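PDB 7D39: Cd1 from Flavonifractor plautii, which probably acts as an FMN-dependent ene-reductase that reduces flavones and flavonols at the start of their breakdown in gut bacteria. Local coordinates for residues A[5-11]-A[34-40]; A[18-22]-A[186-191]; A[216-221]-A[233-238]; A[161-165]-A[262-268]. Numbering follows the deposited sequence.

Contact 1 (A[5-11]-A[34-40]). With FMN (flavin mononucleotide), chain B.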
loop_
_atom_site.group_PDB
_atom_site.type_symbol
_atom_site.label_atom_id
_atom_site.label_comp_id
_atom_site.label_asym_id
_atom_site.label_seq_id
_atom_site.Cartn_x
_atom_site.Cartn_y
_atom_site.Cartn_z
ATOM N N GLY A 5 -14.207 -4.400 4.866
ATOM C CA GLY A 5 -13.811 -3.187 5.518
ATOM C C GLY A 5 -12.888 -3.344 6.699
ATOM O O GLY A 5 -13.118 -4.111 7.586
ATOM N N ILE A 6 -11.839 -2.571 6.679
ATOM C CA ILE A 6 -10.836 -2.549 7.709
ATOM C C ILE A 6 -10.687 -1.152 8.290
ATOM O O ILE A 6 -10.590 -0.209 7.574
ATOM C CB ILE A 6 -9.464 -3.030 7.195
ATOM C CG1 ILE A 6 -9.567 -4.392 6.528
ATOM C CG2 ILE A 6 -8.434 -2.962 8.297
ATOM C CD1 ILE A 6 -8.342 -4.812 5.774
ATOM N N SER A 7 -10.656 -1.054 9.598
ATOM C CA SER A 7 -10.440 0.227 10.254
ATOM C C SER A 7 -9.238 0.141 11.180
ATOM O O SER A 7 -9.129 -0.787 11.985
ATOM C CB SER A 7 -11.670 0.668 11.035
ATOM O OG SER A 7 -11.310 1.678 11.946
ATOM N N GLY A 8 -8.341 1.111 11.063
ATOM C CA GLY A 8 -7.192 1.213 11.937
ATOM C C GLY A 8 -7.317 2.223 13.060
ATOM O O GLY A 8 -6.307 2.529 13.707
ATOM N N GLY A 9 -8.514 2.767 13.304
ATOM C CA GLY A 9 -8.728 3.717 14.375
ATOM C C GLY A 9 -9.047 3.026 15.688
ATOM O O GLY A 9 -8.949 1.806 15.825
HETATM N N MSE A 10 -9.448 3.829 16.674
HETATM C CA MSE A 10 -9.910 3.261 17.941
HETATM C C MSE A 10 -11.259 2.550 17.763
HETATM O O MSE A 10 -12.050 2.912 16.891
HETATM C CB MSE A 10 -10.045 4.338 19.023
HETATM C CG MSE A 10 -8.742 4.872 19.635
HETATM SE SE MSE A 10 -7.542 3.538 20.442
HETATM C CE MSE A 10 -8.863 2.248 21.116
ATOM N N ARG A 11 -11.531 1.556 18.599
ATOM C CA ARG A 11 -12.835 0.905 18.583
ATOM C C ARG A 11 -13.954 1.934 18.733
ATOM O O ARG A 11 -13.948 2.747 19.657
ATOM C CB ARG A 11 -12.927 -0.128 19.710
ATOM C CG ARG A 11 -11.958 -1.277 19.611
ATOM C CD ARG A 11 -11.988 -2.095 20.893
ATOM N NE ARG A 11 -11.164 -3.295 20.831
ATOM C CZ ARG A 11 -9.927 -3.387 21.309
ATOM N NH1 ARG A 11 -9.351 -2.336 21.883
ATOM N NH2 ARG A 11 -9.263 -4.532 21.208
ATOM N N GLU A 34 -18.072 -7.490 5.350
ATOM C CA GLU A 34 -17.420 -7.939 6.562
ATOM C C GLU A 34 -16.546 -6.801 7.071
ATOM O O GLU A 34 -16.011 -6.007 6.288
ATOM C CB GLU A 34 -16.594 -9.205 6.292
ATOM C CG GLU A 34 -15.875 -9.771 7.513
ATOM C CD GLU A 34 -15.149 -11.084 7.206
ATOM O OE1 GLU A 34 -15.054 -11.461 6.015
ATOM O OE2 GLU A 34 -14.676 -11.734 8.162
ATOM N N PHE A 35 -16.392 -6.732 8.388
ATOM C CA PHE A 35 -15.669 -5.641 9.028
ATOM C C PHE A 35 -14.601 -6.214 9.943
ATOM O O PHE A 35 -14.869 -7.157 10.694
ATOM C CB PHE A 35 -16.641 -4.755 9.814
ATOM C CG PHE A 35 -15.986 -3.664 10.597
ATOM C CD1 PHE A 35 -15.231 -2.689 9.969
ATOM C CD2 PHE A 35 -16.150 -3.599 11.968
ATOM C CE1 PHE A 35 -14.629 -1.683 10.712
ATOM C CE2 PHE A 35 -15.570 -2.594 12.701
ATOM C CZ PHE A 35 -14.809 -1.637 12.078
ATOM N N ILE A 36 -13.395 -5.653 9.875
ATOM C CA ILE A 36 -12.301 -6.024 10.767
ATOM C C ILE A 36 -11.790 -4.764 11.462
ATOM O O ILE A 36 -11.423 -3.783 10.803
ATOM C CB ILE A 36 -11.159 -6.744 10.026
ATOM C CG1 ILE A 36 -11.597 -8.153 9.633
ATOM C CG2 ILE A 36 -9.928 -6.833 10.900
ATOM C CD1 ILE A 36 -10.523 -8.927 8.842
ATOM N N GLN A 37 -11.778 -4.792 12.792
ATOM C CA GLN A 37 -11.247 -3.713 13.615
ATOM C C GLN A 37 -9.833 -4.106 14.043
ATOM O O GLN A 37 -9.656 -5.100 14.747
ATOM C CB GLN A 37 -12.158 -3.487 14.826
ATOM C CG GLN A 37 -12.434 -2.019 15.167
ATOM C CD GLN A 37 -11.194 -1.295 15.618
ATOM O OE1 GLN A 37 -10.337 -1.877 16.287
ATOM N NE2 GLN A 37 -11.079 -0.025 15.251
ATOM N N LEU A 38 -8.823 -3.345 13.608
ATOM C CA LEU A 38 -7.445 -3.802 13.810
ATOM C C LEU A 38 -7.002 -3.791 15.270
ATOM O O LEU A 38 -6.032 -4.484 15.602
ATOM C CB LEU A 38 -6.465 -2.961 12.990
ATOM C CG LEU A 38 -6.547 -3.079 11.461
ATOM C CD1 LEU A 38 -5.533 -2.168 10.764
ATOM C CD2 LEU A 38 -6.366 -4.533 11.029
ATOM N N GLN A 39 -7.655 -3.009 16.137
ATOM C CA GLN A 39 -7.313 -3.046 17.550
ATOM C C GLN A 39 -7.595 -4.411 18.181
ATOM O O GLN A 39 -7.053 -4.706 19.245
ATOM C CB GLN A 39 -8.071 -1.972 18.344
ATOM C CG GLN A 39 -7.915 -0.522 17.840
ATOM C CD GLN A 39 -6.472 -0.111 17.623
ATOM O OE1 GLN A 39 -5.594 -0.490 18.382
ATOM N NE2 GLN A 39 -6.219 0.658 16.567
ATOM N N ASN A 40 -8.441 -5.242 17.569
ATOM C CA ASN A 40 -8.673 -6.592 18.072
ATOM C C ASN A 40 -7.563 -7.558 17.697
ATOM O O ASN A 40 -7.607 -8.712 18.122
ATOM C CB ASN A 40 -9.996 -7.164 17.542
ATOM C CG ASN A 40 -11.193 -6.427 18.064
ATOM O OD1 ASN A 40 -11.178 -5.925 19.179
ATOM N ND2 ASN A 40 -12.243 -6.346 17.259
HETATM N N1 FMN B . -4.277 14.233 12.725
HETATM C C2 FMN B . -3.915 14.930 11.657
HETATM O O2 FMN B . -4.894 15.424 11.092
HETATM N N3 FMN B . -2.613 15.065 11.284
HETATM C C4 FMN B . -1.659 14.439 12.010
HETATM O O4 FMN B . -0.460 14.469 11.800
HETATM C C4A FMN B . -2.050 13.669 13.201
HETATM N N5 FMN B . -1.183 13.046 13.962
HETATM C C5A FMN B . -1.516 12.310 15.021
HETATM C C6 FMN B . -0.580 11.654 15.801
HETATM C C7 FMN B . -0.953 10.896 16.903
HETATM C C7M FMN B . 0.080 10.199 17.750
HETATM C C8 FMN B . -2.389 10.810 17.267
HETATM C C8M FMN B . -2.807 10.013 18.471
HETATM C C9 FMN B . -3.316 11.480 16.487
HETATM C C9A FMN B . -2.934 12.211 15.381
HETATM N N10 FMN B . -3.878 12.901 14.612
HETATM C C10 FMN B . -3.445 13.601 13.511
HETATM C "C1'" FMN B . -5.288 12.765 14.957
HETATM C "C2'" FMN B . -5.857 11.436 14.442
HETATM O "O2'" FMN B . -5.841 11.336 13.031
HETATM C "C3'" FMN B . -7.279 11.189 15.026
HETATM O "O3'" FMN B . -7.242 11.074 16.421
HETATM C "C4'" FMN B . -7.984 9.973 14.375
HETATM O "O4'" FMN B . -8.422 10.247 13.056
HETATM C "C5'" FMN B . -9.127 9.494 15.254
HETATM O "O5'" FMN B . -9.811 8.418 14.709
HETATM P P FMN B . -10.611 7.322 15.374
HETATM O O1P FMN B . -10.970 6.388 14.413
HETATM O O2P FMN B . -9.760 6.732 16.324
HETATM O O3P FMN B . -11.753 8.042 15.839
#
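Strands 5-7 and 34-37 run parallel, their axes 4.7 Å apart at closest, and exchange main-chain bonds in alternation: G5 N to E34 O (2.8 Å), I36 N to G5 O (2.8 Å), S7 N to I36 O (3.1 Å) and L38 N to S7 O (3.0 Å). Beyond the sheet, side-chain amides take over. G9 O accepts from both Q37 NE2 (2.9 Å) and Q39 NE2 (3.1 Å), while Q37 OE1 receives Q39 N (2.9 Å). S7 OG takes G9 N (3.3 Å), an ST turn; D16 on helix 14-28 bonds both S7 OG and Q37 NE2. At the exposed edge N40 OD1 accepts from R11 NE and NH2, each at 3.1 Å. I6, on the sheet face away from S7, sets CG2 3.7 Å from L38 CG. This is the first beta-alpha-beta unit of a flavodoxin-like fold, whose post-strand loop holds the FMN phosphate: M10 N donates to O2P (2.9 Å). With G9 O held by two amides, the peptide before M10 presents its NH to the phosphate.

Contact 2 (A[18-22]-A[186-191]); sequences MCIEA and RVARAH
Two regular helical segments, 18-22 and 186-191, pass with their axes 7.9 Å apart at closest and their N-to-C directions 50° apart. They come nearest at A22 and H191, whose CA atoms are 4.5 Å apart. R186 offers its backbone: its O lies 3.6 Å from the CE of M18, a selenomethionine in the mmm rotamer, while its guanidinium leads off to E183. V187 (chi1 t) sets CG2 4.4 Å from M18 SE and CG1 3.3 Å from E21 OE2. A190 directs its CB toward helix 14-28, 3.6 Å from both M18 CE and M18 O and 4.1 Å from E21 CG; its O meets A22 CA at 3.4 Å in a CA-H...O contact. H191 (chi1 t) ends the segment, with ND1 donating to E21 OE1 (3.2 Å), E21 being t at chi1 and p at chi2. The small alanines A22 and A190 permit this close helix packing on one face of the parallel sheet, where both touch M142 of strand 138-144. H191 NE2 also bonds E28, so the imidazole lies between two carboxylates of helix 14-28, its His-carboxylate hydrogen bond to E21 set beside the apolar M18-A190 packing.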
loop_
_atom_site.group_PDB
_atom_site.type_symbol
_atom_site.label_atom_id
_atom_site.label_comp_id
_atom_site.label_asym_id
_atom_site.label_seq_id
_atom_site.Cartn_x
_atom_site.Cartn_y
_atom_site.Cartn_z
HETATM N N MSE A 18 -16.798 5.635 9.405
HETATM C CA MSE A 18 -16.614 5.881 7.977
HETATM C C MSE A 18 -16.473 4.572 7.231
HETATM O O MSE A 18 -16.989 4.403 6.119
HETATM C CB MSE A 18 -15.376 6.748 7.721
HETATM C CG MSE A 18 -15.465 8.104 8.369
HETATM SE SE MSE A 18 -16.728 9.260 7.405
HETATM C CE MSE A 18 -15.588 9.704 5.873
ATOM N N CYS A 19 -15.733 3.648 7.840
ATOM C CA CYS A 19 -15.563 2.342 7.230
ATOM C C CYS A 19 -16.906 1.625 7.128
ATOM O O CYS A 19 -17.266 1.089 6.071
ATOM C CB CYS A 19 -14.554 1.524 8.031
ATOM S SG CYS A 19 -14.121 -0.033 7.239
ATOM N N ILE A 20 -17.676 1.629 8.210
ATOM C CA ILE A 20 -18.947 0.920 8.183
ATOM C C ILE A 20 -19.919 1.604 7.230
ATOM O O ILE A 20 -20.641 0.946 6.476
ATOM C CB ILE A 20 -19.498 0.790 9.611
ATOM C CG1 ILE A 20 -18.622 -0.205 10.389
ATOM C CG2 ILE A 20 -20.951 0.345 9.587
ATOM C CD1 ILE A 20 -18.720 -0.068 11.891
ATOM N N GLU A 21 -19.920 2.936 7.218
ATOM C CA GLU A 21 -20.727 3.669 6.251
ATOM C C GLU A 21 -20.355 3.287 4.820
ATOM O O GLU A 21 -21.222 3.205 3.940
ATOM C CB GLU A 21 -20.541 5.168 6.469
ATOM C CG GLU A 21 -21.341 6.047 5.549
ATOM C CD GLU A 21 -22.794 6.126 5.960
ATOM O OE1 GLU A 21 -23.658 6.073 5.064
ATOM O OE2 GLU A 21 -23.065 6.232 7.176
ATOM N N ALA A 22 -19.065 3.075 4.559
ATOM C CA ALA A 22 -18.685 2.568 3.246
ATOM C C ALA A 22 -19.236 1.165 3.042
ATOM O O ALA A 22 -19.730 0.837 1.958
ATOM C CB ALA A 22 -17.166 2.601 3.076
ATOM N N ARG A 186 -19.769 14.696 4.445
ATOM C CA ARG A 186 -18.550 13.902 4.432
ATOM C C ARG A 186 -18.838 12.436 4.709
ATOM O O ARG A 186 -18.138 11.561 4.189
ATOM C CB ARG A 186 -17.567 14.473 5.438
ATOM C CG ARG A 186 -17.330 15.935 5.231
ATOM C CD ARG A 186 -15.852 16.194 5.214
ATOM N NE ARG A 186 -15.411 16.483 6.559
ATOM C CZ ARG A 186 -14.151 16.624 6.922
ATOM N NH1 ARG A 186 -13.164 16.484 6.039
ATOM N NH2 ARG A 186 -13.886 16.900 8.188
ATOM N N VAL A 187 -19.868 12.152 5.505
ATOM C CA VAL A 187 -20.296 10.771 5.693
ATOM C C VAL A 187 -20.867 10.227 4.390
ATOM O O VAL A 187 -20.611 9.081 4.013
ATOM C CB VAL A 187 -21.312 10.687 6.850
ATOM C CG1 VAL A 187 -21.870 9.274 6.996
ATOM C CG2 VAL A 187 -20.668 11.128 8.143
ATOM N N ALA A 188 -21.628 11.060 3.671
ATOM C CA ALA A 188 -22.140 10.677 2.365
ATOM C C ALA A 188 -21.006 10.342 1.411
ATOM O O ALA A 188 -21.166 9.481 0.539
ATOM C CB ALA A 188 -23.029 11.796 1.797
ATOM N N ARG A 189 -19.838 10.960 1.597
ATOM C CA ARG A 189 -18.696 10.640 0.741
ATOM C C ARG A 189 -18.137 9.254 1.049
ATOM O O ARG A 189 -17.754 8.517 0.134
ATOM C CB ARG A 189 -17.614 11.710 0.888
ATOM C CG ARG A 189 -16.357 11.437 0.086
ATOM C CD ARG A 189 -16.552 11.699 -1.415
ATOM N NE ARG A 189 -15.306 11.477 -2.140
ATOM C CZ ARG A 189 -15.186 10.729 -3.233
ATOM N NH1 ARG A 189 -16.249 10.143 -3.767
ATOM N NH2 ARG A 189 -13.995 10.578 -3.797
ATOM N N ALA A 190 -18.077 8.876 2.327
ATOM C CA ALA A 190 -17.734 7.495 2.657
ATOM C C ALA A 190 -18.734 6.528 2.041
ATOM O O ALA A 190 -18.350 5.480 1.511
ATOM C CB ALA A 190 -17.678 7.300 4.174
ATOM N N HIS A 191 -20.023 6.869 2.101
ATOM C CA HIS A 191 -21.045 6.032 1.491
ATOM C C HIS A 191 -20.791 5.840 -0.009
ATOM O O HIS A 191 -20.867 4.720 -0.525
ATOM C CB HIS A 191 -22.425 6.651 1.725
ATOM C CG HIS A 191 -23.552 5.767 1.295
ATOM N ND1 HIS A 191 -24.153 4.863 2.145
ATOM C CD2 HIS A 191 -24.177 5.633 0.101
ATOM C CE1 HIS A 191 -25.106 4.216 1.493
ATOM N NE2 HIS A 191 -25.145 4.669 0.254
#

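Contact 3 (A[216-221]-A[233-238])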
loop_
_atom_site.group_PDB
_atom_site.type_symbol
_atom_site.label_atom_id
_atom_site.label_comp_id
_atom_site.label_asym_id
_atom_site.label_seq_id
_atom_site.Cartn_x
_atom_site.Cartn_y
_atom_site.Cartn_z
ATOM N N CYS A 216 1.288 13.235 -10.869
ATOM C CA CYS A 216 1.829 12.114 -11.636
ATOM C C CYS A 216 0.708 11.545 -12.495
ATOM O O CYS A 216 -0.283 11.030 -11.964
ATOM C CB CYS A 216 2.421 11.030 -10.714
ATOM S SG CYS A 216 3.008 9.487 -11.517
ATOM N N PRO A 217 0.814 11.630 -13.818
ATOM C CA PRO A 217 -0.254 11.087 -14.669
ATOM C C PRO A 217 -0.377 9.582 -14.569
ATOM O O PRO A 217 -1.422 9.022 -14.926
ATOM C CB PRO A 217 0.163 11.518 -16.081
ATOM C CG PRO A 217 1.273 12.531 -15.888
ATOM C CD PRO A 217 1.924 12.196 -14.596
ATOM N N HIS A 218 0.635 8.909 -14.078
ATOM C CA HIS A 218 0.610 7.469 -13.977
ATOM C C HIS A 218 0.189 6.999 -12.578
ATOM O O HIS A 218 -0.694 6.212 -12.470
ATOM C CB HIS A 218 1.975 6.937 -14.381
ATOM C CG HIS A 218 2.172 5.490 -14.122
ATOM N ND1 HIS A 218 1.661 4.514 -14.932
ATOM C CD2 HIS A 218 2.820 4.849 -13.129
ATOM C CE1 HIS A 218 1.991 3.334 -14.459
ATOM N NE2 HIS A 218 2.693 3.511 -13.364
ATOM N N CYS A 219 0.830 7.558 -11.549
ATOM C CA CYS A 219 0.667 7.274 -10.088
ATOM C C CYS A 219 -0.683 7.893 -9.567
ATOM O O CYS A 219 -1.415 7.261 -8.857
ATOM C CB CYS A 219 1.948 7.671 -9.198
ATOM S SG CYS A 219 3.637 8.218 -9.811
ATOM N N HIS A 220 -0.985 9.109 -9.994
ATOM C CA HIS A 220 -1.928 10.105 -9.446
ATOM C C HIS A 220 -1.503 10.796 -8.181
ATOM O O HIS A 220 -2.200 11.598 -7.654
ATOM C CB HIS A 220 -3.405 9.695 -9.378
ATOM C CG HIS A 220 -3.930 9.140 -10.645
ATOM N ND1 HIS A 220 -4.337 7.841 -10.768
ATOM C CD2 HIS A 220 -4.102 9.703 -11.857
ATOM C CE1 HIS A 220 -4.734 7.626 -12.001
ATOM N NE2 HIS A 220 -4.601 8.741 -12.678
ATOM N N SER A 221 -0.304 10.493 -7.769
ATOM C CA SER A 221 0.354 11.048 -6.629
ATOM C C SER A 221 0.569 12.541 -6.718
ATOM O O SER A 221 0.712 13.071 -7.768
ATOM C CB SER A 221 1.687 10.353 -6.491
ATOM O OG SER A 221 2.405 10.844 -5.434
ATOM N N CYS A 233 8.686 10.722 -8.522
ATOM C CA CYS A 233 7.441 10.440 -7.916
ATOM C C CYS A 233 7.606 9.541 -6.704
ATOM O O CYS A 233 8.260 8.557 -6.770
ATOM C CB CYS A 233 6.533 9.780 -8.876
ATOM S SG CYS A 233 5.006 9.614 -8.020
ATOM N N CYS A 234 7.006 9.913 -5.597
ATOM C CA CYS A 234 7.240 9.171 -4.359
ATOM C C CYS A 234 6.452 7.865 -4.280
ATOM O O CYS A 234 6.802 6.995 -3.481
ATOM C CB CYS A 234 6.911 10.043 -3.156
ATOM S SG CYS A 234 8.172 11.249 -2.822
ATOM N N LEU A 235 5.418 7.689 -5.093
ATOM C CA LEU A 235 4.659 6.432 -5.105
ATOM C C LEU A 235 5.255 5.470 -6.128
ATOM O O LEU A 235 5.758 4.405 -5.770
ATOM C CB LEU A 235 3.179 6.697 -5.406
ATOM C CG LEU A 235 2.276 5.458 -5.430
ATOM C CD1 LEU A 235 2.452 4.623 -4.157
ATOM C CD2 LEU A 235 0.807 5.856 -5.604
ATOM N N CYS A 236 5.201 5.842 -7.407
ATOM C CA CYS A 236 5.511 4.924 -8.492
ATOM C C CYS A 236 6.969 4.990 -8.951
ATOM O O CYS A 236 7.410 4.118 -9.705
ATOM C CB CYS A 236 4.546 5.188 -9.659
ATOM S SG CYS A 236 4.781 6.679 -10.690
ATOM N N GLY A 237 7.735 5.981 -8.508
ATOM C CA GLY A 237 9.157 5.988 -8.764
ATOM C C GLY A 237 9.574 6.454 -10.136
ATOM O O GLY A 237 10.778 6.455 -10.426
ATOM N N LEU A 238 8.631 6.833 -10.997
ATOM C CA LEU A 238 8.993 7.432 -12.270
ATOM C C LEU A 238 9.887 8.638 -12.028
ATOM O O LEU A 238 9.666 9.417 -11.098
ATOM C CB LEU A 238 7.741 7.840 -13.045
ATOM C CG LEU A 238 6.966 6.702 -13.711
ATOM C CD1 LEU A 238 5.578 7.142 -14.113
ATOM C CD2 LEU A 238 7.718 6.188 -14.925
#
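Four cysteine sulfurs fill the hollow between these two turns, and no hydrogen bond crosses it. C219 SG is the central bump, lodged between the other three: 2.2 Å from C216 SG, 2.1 Å from C236 SG and 2.7 Å from C233 SG, the last longer than an ordinary disulfide. C216 SG and C236 SG also approach to 3.4 Å, closing one side. The turns are built alike. H220 N bonds C216 O (2.8 Å) and C216 N bonds S221 O (3.2 Å); in the partner, G237 N reaches C233 O weakly (3.2 Å) and C233 N bonds L238 O (3.0 Å). H220 and G237 hold matching positive-phi positions. Paired CPHC and CCLCG turns of this kind, each next to a strand of the small antiparallel sheet, are consistent with the knuckles of a zinc ribbon. No metal is modelled, but one sulfur cannot be disulfide-bonded to both C216 and C236, so an emptied or unmodelled metal site is possible. Around the sulfurs, hydrocarbon fills the gaps. L235 CB seats against C219 CB and S221 CB, 4.1 Å from each, and S221 CB also covers C233 SG (3.7 Å). On another side L238 CD1 tucks against H218 CB (3.6 Å) and lies 4.3 Å from C216 SG. The H218 ring turns its edge to C236 SG, CD2 at 3.6 Å, while its NE2 bonds D263.

Contact 4 (A[161-165]-A[262-268])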
loop_
_atom_site.group_PDB
_atom_site.type_symbol
_atom_site.label_atom_id
_atom_site.label_comp_id
_atom_site.label_asym_id
_atom_site.label_seq_id
_atom_site.Cartn_x
_atom_site.Cartn_y
_atom_site.Cartn_z
ATOM N N ALA A 161 -1.045 -0.810 -1.655
ATOM C CA ALA A 161 -1.578 -1.392 -2.886
ATOM C C ALA A 161 -0.478 -1.701 -3.893
ATOM O O ALA A 161 -0.618 -2.634 -4.693
ATOM C CB ALA A 161 -2.595 -0.448 -3.526
ATOM N N LEU A 162 0.610 -0.929 -3.862
ATOM C CA LEU A 162 1.648 -1.033 -4.884
ATOM C C LEU A 162 2.293 -2.409 -4.900
ATOM O O LEU A 162 2.634 -2.928 -5.968
ATOM C CB LEU A 162 2.709 0.043 -4.654
ATOM C CG LEU A 162 3.924 0.031 -5.572
ATOM C CD1 LEU A 162 4.467 1.436 -5.689
ATOM C CD2 LEU A 162 4.989 -0.894 -5.017
ATOM N N THR A 163 2.512 -3.003 -3.729
ATOM C CA THR A 163 3.235 -4.268 -3.683
ATOM C C THR A 163 2.521 -5.349 -4.485
ATOM O O THR A 163 3.125 -5.908 -5.408
ATOM C CB THR A 163 3.495 -4.631 -2.212
ATOM O OG1 THR A 163 4.585 -3.832 -1.735
ATOM C CG2 THR A 163 3.837 -6.105 -2.005
ATOM N N PRO A 164 1.251 -5.678 -4.207
ATOM C CA PRO A 164 0.529 -6.652 -5.040
ATOM C C PRO A 164 -0.118 -6.060 -6.281
ATOM O O PRO A 164 -0.803 -6.791 -7.003
ATOM C CB PRO A 164 -0.548 -7.179 -4.087
ATOM C CG PRO A 164 -0.841 -5.985 -3.215
ATOM C CD PRO A 164 0.496 -5.321 -2.996
HETATM N N MSE A 165 0.083 -4.776 -6.548
HETATM C CA MSE A 165 -0.538 -4.100 -7.685
HETATM C C MSE A 165 -2.060 -4.216 -7.699
HETATM O O MSE A 165 -2.669 -4.356 -8.753
HETATM C CB MSE A 165 0.034 -4.636 -8.992
HETATM C CG MSE A 165 1.442 -4.162 -9.259
HETATM SE SE MSE A 165 2.234 -5.032 -10.828
HETATM C CE MSE A 165 1.081 -4.307 -12.220
ATOM N N HIS A 262 7.526 1.433 -10.455
ATOM C CA HIS A 262 7.495 0.480 -9.349
ATOM C C HIS A 262 6.184 -0.282 -9.239
ATOM O O HIS A 262 6.130 -1.283 -8.517
ATOM C CB HIS A 262 7.753 1.192 -8.020
ATOM C CG HIS A 262 9.083 1.871 -7.931
ATOM N ND1 HIS A 262 10.017 1.839 -8.949
ATOM C CD2 HIS A 262 9.633 2.610 -6.941
ATOM C CE1 HIS A 262 11.090 2.519 -8.579
ATOM N NE2 HIS A 262 10.879 2.999 -7.365
ATOM N N ASP A 263 5.124 0.169 -9.896
ATOM C CA ASP A 263 3.828 -0.490 -9.797
ATOM C C ASP A 263 3.444 -1.197 -11.094
ATOM O O ASP A 263 2.259 -1.432 -11.338
ATOM C CB ASP A 263 2.748 0.519 -9.399
ATOM C CG ASP A 263 2.567 1.604 -10.433
ATOM O OD1 ASP A 263 3.462 1.739 -11.289
ATOM O OD2 ASP A 263 1.536 2.311 -10.400
ATOM N N THR A 264 4.421 -1.530 -11.932
ATOM C CA THR A 264 4.224 -2.365 -13.104
ATOM C C THR A 264 5.017 -3.652 -12.931
ATOM O O THR A 264 6.020 -3.693 -12.212
ATOM C CB THR A 264 4.687 -1.669 -14.391
ATOM O OG1 THR A 264 6.119 -1.632 -14.418
ATOM C CG2 THR A 264 4.139 -0.246 -14.472
ATOM N N LEU A 265 4.564 -4.707 -13.614
ATOM C CA LEU A 265 5.314 -5.960 -13.627
ATOM C C LEU A 265 6.736 -5.741 -14.121
ATOM O O LEU A 265 7.696 -6.257 -13.537
ATOM C CB LEU A 265 4.615 -6.992 -14.502
ATOM C CG LEU A 265 3.430 -7.691 -13.876
ATOM C CD1 LEU A 265 3.071 -8.867 -14.755
ATOM C CD2 LEU A 265 3.801 -8.154 -12.492
ATOM N N SER A 266 6.888 -4.997 -15.215
ATOM C CA SER A 266 8.216 -4.780 -15.771
ATOM C C SER A 266 9.148 -4.184 -14.725
ATOM O O SER A 266 10.260 -4.682 -14.506
ATOM C CB SER A 266 8.106 -3.876 -17.000
ATOM O OG SER A 266 9.357 -3.674 -17.623
ATOM N N GLY A 267 8.696 -3.130 -14.043
ATOM C CA GLY A 267 9.533 -2.507 -13.038
ATOM C C GLY A 267 9.836 -3.418 -11.872
ATOM O O GLY A 267 10.940 -3.370 -11.318
ATOM N N LYS A 268 8.876 -4.266 -11.492
ATOM C CA LYS A 268 9.090 -5.187 -10.383
ATOM C C LYS A 268 10.089 -6.279 -10.755
ATOM O O LYS A 268 10.906 -6.683 -9.924
ATOM C CB LYS A 268 7.760 -5.798 -9.946
ATOM C CG LYS A 268 6.868 -4.864 -9.127
ATOM C CD LYS A 268 5.624 -5.587 -8.594
ATOM C CE LYS A 268 4.678 -4.600 -7.889
ATOM N NZ LYS A 268 5.411 -3.809 -6.864
#
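M165, a selenomethionine, lays its side chain along the start of helix 265-285: SE is 3.6 Å from L265 N, 3.8 Å from T264 C and 3.9 Å from L265 CD2, and CE comes within 3.2 Å of D263 O. Its CG rests 3.5 Å from K268 CE. The K268 chain, trans at chi2 and chi3, then m at chi4, runs back from the helix to the end of helix 153-162, where NZ bonds L162 O (3.0 Å) and also H262 O (3.1 Å) of its own segment; K268 CE lies 3.2 Å from T163 O. L162 packs on the turn before the helix, with CG 4.0 Å from D263 CB and CD2 3.7 Å from H262 O. The contact is thus a helix end meeting a helix start. M165, with positive phi, is the C-prime residue of a Schellman motif, its N bonding L162 O weakly (3.2 Å), so the lysine ammonium adds a second donor to that terminal carbonyl. Across from it, T264 is the N-cap of the other helix, OG1 accepting G267 N at 3.0 Å. M165 and L265 also both touch R111 of helix 111-124, while L162 meets L235 and D263 bonds H218. The contact therefore lies between helices 111-124, 153-162 and 265-285, beside the cysteine turns, and segment 161-165 leads into strand 167-174.

From the N terminus, contact 1 closes first, bringing strand 32-37 beside strand 2-7 after the crossover through helix 14-28. That helix opens contact 2, so the two contacts cross, and they touch where C19 SG packs against I6 N (3.5 Å). Contact 2 closes only at 186-191, joining the first helix of the flavodoxin-like domain to helix 184-202. Before it does, contact 4 opens at 161-165; it closes at 262-268 and so crosses contact 2 as well. Contact 3, nested in contact 4's loop, touches it through H218 NE2 and D263 OD1 (2.8 Å) and pins together the two cysteine turns beside the antiparallel sheet; contact 4 joins that region to helix 153-162 of the flavin-binding domain.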